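Local coordinates for protein dienelactone hydrolase (Anabaena variabilis, PDB 2O2G) that probably acts as a hydrolase of the dienelactone hydrolase family, with an alpha/beta-hydrolase fold, at residues L164-G169 and R190-P195. Sequence-based numbering, arbitrary orientation.
Sequences LLIVGG and RLVIIP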
ATOM      1  N   LEU A 164      -5.248   8.514   3.805  1.00 24.15           N
ATOM      2  CA  LEU A 164      -6.057   8.014   4.869  1.00 22.88           C
ATOM      3  C   LEU A 164      -5.188   7.129   5.751  1.00 22.81           C
ATOM      4  O   LEU A 164      -4.677   6.075   5.322  1.00 28.45           O
ATOM      5  CB  LEU A 164      -7.197   7.171   4.290  1.00 23.44           C
ATOM      6  CG  LEU A 164      -8.048   6.384   5.264  1.00 23.87           C
ATOM      7  CD1 LEU A 164      -8.703   7.292   6.290  1.00 27.63           C
ATOM      8  CD2 LEU A 164      -9.084   5.591   4.444  1.00 26.39           C
ATOM      9  N   LEU A 165      -5.030   7.550   6.985  1.00 24.19           N
ATOM     10  CA  LEU A 165      -4.299   6.793   7.987  1.00 26.18           C
ATOM     11  C   LEU A 165      -5.328   5.976   8.830  1.00 25.56           C
ATOM     12  O   LEU A 165      -6.296   6.519   9.362  1.00 27.46           O
ATOM     13  CB  LEU A 165      -3.493   7.764   8.846  1.00 27.67           C
ATOM     14  CG  LEU A 165      -2.476   8.684   8.156  1.00 28.53           C
ATOM     15  CD1 LEU A 165      -1.747   9.547   9.168  1.00 27.29           C
ATOM     16  CD2 LEU A 165      -1.453   7.911   7.367  1.00 24.64           C
ATOM     17  N   ILE A 166      -5.146   4.669   8.899  1.00 22.89           N
ATOM     18  CA  ILE A 166      -6.040   3.824   9.652  1.00 21.58           C
ATOM     19  C   ILE A 166      -5.247   3.176  10.744  1.00 23.57           C
ATOM     20  O   ILE A 166      -4.205   2.552  10.459  1.00 22.54           O
ATOM     21  CB  ILE A 166      -6.670   2.672   8.780  1.00 20.06           C
ATOM     22  CG1 ILE A 166      -7.462   3.202   7.581  1.00 29.23           C
ATOM     23  CG2 ILE A 166      -7.634   1.830   9.644  1.00 29.10           C
ATOM     24  CD1 ILE A 166      -7.866   2.095   6.531  1.00 21.33           C
ATOM     25  N   VAL A 167      -5.761   3.234  11.969  1.00 23.58           N
ATOM     26  CA  VAL A 167      -5.095   2.577  13.089  1.00 25.17           C
ATOM     27  C   VAL A 167      -6.083   1.830  13.968  1.00 24.14           C
ATOM     28  O   VAL A 167      -7.260   2.161  14.024  1.00 23.62           O
ATOM     29  CB  VAL A 167      -4.313   3.617  13.959  1.00 22.41           C
ATOM     30  CG1 VAL A 167      -3.366   4.414  13.094  1.00 24.79           C
ATOM     31  CG2 VAL A 167      -5.262   4.606  14.617  1.00 36.18           C
ATOM     32  N   GLY A 168      -5.587   0.833  14.684  1.00 23.71           N
ATOM     33  CA  GLY A 168      -6.408   0.108  15.659  1.00 25.97           C
ATOM     34  C   GLY A 168      -6.408   0.830  16.992  1.00 24.08           C
ATOM     35  O   GLY A 168      -5.377   1.340  17.436  1.00 24.06           O
ATOM     36  N   GLY A 169      -7.581   0.906  17.625  1.00 25.34           N
ATOM     37  CA  GLY A 169      -7.750   1.566  18.899  1.00 23.53           C
ATOM     38  C   GLY A 169      -6.903   1.031  20.047  1.00 27.27           C
ATOM     39  O   GLY A 169      -6.589   1.771  20.987  1.00 24.18           O
ATOM     40  N   ARG A 190      -7.086  12.190   6.339  1.00 24.84           N
ATOM     41  CA  ARG A 190      -7.938  11.730   7.451  1.00 25.14           C
ATOM     42  C   ARG A 190      -7.273  10.632   8.223  1.00 23.33           C
ATOM     43  O   ARG A 190      -6.540   9.825   7.654  1.00 21.60           O
ATOM     44  CB  ARG A 190      -9.270  11.206   6.951  1.00 21.45           C
ATOM     45  CG  ARG A 190     -10.335  10.930   8.018  1.00 28.69           C
ATOM     46  CD  ARG A 190     -11.661  10.649   7.334  1.00 29.48           C
ATOM     47  NE  ARG A 190     -12.055  11.850   6.596  1.00 42.38           N
ATOM     48  CZ  ARG A 190     -12.759  11.881   5.463  1.00 48.73           C
ATOM     49  NH1 ARG A 190     -13.198  10.762   4.896  1.00 47.80           N
ATOM     50  NH2 ARG A 190     -13.006  13.048   4.872  1.00 44.00           N
ATOM     51  N   LEU A 191      -7.527  10.644   9.536  1.00 24.07           N
ATOM     52  CA  LEU A 191      -7.107   9.578  10.436  1.00 24.82           C
ATOM     53  C   LEU A 191      -8.383   8.995  10.998  1.00 21.28           C
ATOM     54  O   LEU A 191      -9.240   9.731  11.525  1.00 20.65           O
ATOM     55  CB  LEU A 191      -6.233  10.089  11.573  1.00 22.07           C
ATOM     56  CG  LEU A 191      -5.807   9.170  12.730  1.00 26.70           C
ATOM     57  CD1 LEU A 191      -5.023   7.989  12.331  1.00 26.99           C
ATOM     58  CD2 LEU A 191      -4.960   9.982  13.747  1.00 28.99           C
ATOM     59  N   VAL A 192      -8.509   7.683  10.884  1.00 20.79           N
ATOM     60  CA  VAL A 192      -9.629   6.991  11.451  1.00 20.96           C
ATOM     61  C   VAL A 192      -9.138   5.825  12.269  1.00 21.12           C
ATOM     62  O   VAL A 192      -8.179   5.139  11.896  1.00 20.23           O
ATOM     63  CB  VAL A 192     -10.684   6.569  10.368  1.00 28.22           C
ATOM     64  CG1 VAL A 192     -10.112   5.588   9.383  1.00 34.97           C
ATOM     65  CG2 VAL A 192     -11.940   6.005  11.041  1.00 30.39           C
ATOM     66  N   ILE A 193      -9.846   5.582  13.365  1.00 24.28           N
ATOM     67  CA  ILE A 193      -9.507   4.568  14.338  1.00 23.93           C
ATOM     68  C   ILE A 193     -10.566   3.469  14.362  1.00 26.02           C
ATOM     69  O   ILE A 193     -11.776   3.736  14.485  1.00 23.49           O
ATOM     70  CB  ILE A 193      -9.409   5.206  15.741  1.00 22.16           C
ATOM     71  CG1 ILE A 193      -8.413   6.392  15.727  1.00 26.64           C
ATOM     72  CG2 ILE A 193      -8.991   4.191  16.742  1.00 21.03           C
ATOM     73  CD1 ILE A 193      -8.220   7.023  17.075  1.00 30.91           C
ATOM     74  N   ILE A 194     -10.112   2.221  14.294  1.00 25.42           N
ATOM     75  CA  ILE A 194     -11.058   1.098  14.371  1.00 25.17           C
ATOM     76  C   ILE A 194     -11.059   0.685  15.837  1.00 23.13           C
ATOM     77  O   ILE A 194     -10.018   0.282  16.384  1.00 22.22           O
ATOM     78  CB  ILE A 194     -10.724  -0.030  13.400  1.00 25.60           C
ATOM     79  CG1 ILE A 194     -10.852   0.494  11.952  1.00 29.73           C
ATOM     80  CG2 ILE A 194     -11.633  -1.220  13.636  1.00 26.36           C
ATOM     81  CD1 ILE A 194     -10.311  -0.436  10.922  1.00 30.55           C
ATOM     82  N   PRO A 195     -12.208   0.853  16.501  1.00 23.87           N
ATOM     83  CA  PRO A 195     -12.194   0.586  17.932  1.00 24.28           C
ATOM     84  C   PRO A 195     -11.862  -0.848  18.297  1.00 26.14           C
ATOM     85  O   PRO A 195     -12.267  -1.771  17.605  1.00 25.90           O
ATOM     86  CB  PRO A 195     -13.612   0.917  18.374  1.00 26.09           C
ATOM     87  CG  PRO A 195     -14.443   0.886  17.138  1.00 23.20           C
ATOM     88  CD  PRO A 195     -13.539   1.301  16.044  1.00 24.67           C
TER
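Leu164 to Gly168 run in register beside Arg190 to Ile194 as parallel strands, the axes 4.7 Å apart at closest approach and 18° from exactly parallel. Leu165 and Val167 each bond through both N-H and C=O: Leu165 N to Arg190 O, Val192 N to Leu165 O, Val167 N to Val192 O, Ile194 N to Val167 O. Gly169 N closes the ladder on Ile194 O, tilted from the carbonyl plane. Leu165 O also receives a CA-H...O contact from Leu191 CA (3.3 Å). On the face of Leu164, Ile166, Val192 and Ile194, Val192 CG1, held between its own backbone N and carbonyl carbon (chi1 63°), meets Leu164 CD1 at 3.8 Å; the Val192 and Ile166 side chains lie side by side, pointing the same way. Farther along, Ile166 CG2 touches Ile194 CD1 at 3.7 Å. On the other face, Leu191 has CG anti to its backbone N (chi1 173°), bringing CD1 to 3.8 Å from Leu165 CB; Val167 crosses this leucine at about a right angle, CG1 against CD1 (4.0 Å), while its CG2 meets Ile193 CG1. Ile193 CG2 rests 3.6 Å from Gly169 CA. The pair forms one edge of the alpha/beta-hydrolase sheet, and Gly168 touches a probable Ser-His-Asp triad. A beta-alpha-beta crossover through helix 172-184, whose Ile175 and Asn178 touch Val167, joins the strands; helix 206-221 packs Trp217 on Leu164 and Val210 on Ile194, and strand 139-145 flanks strand 163-168.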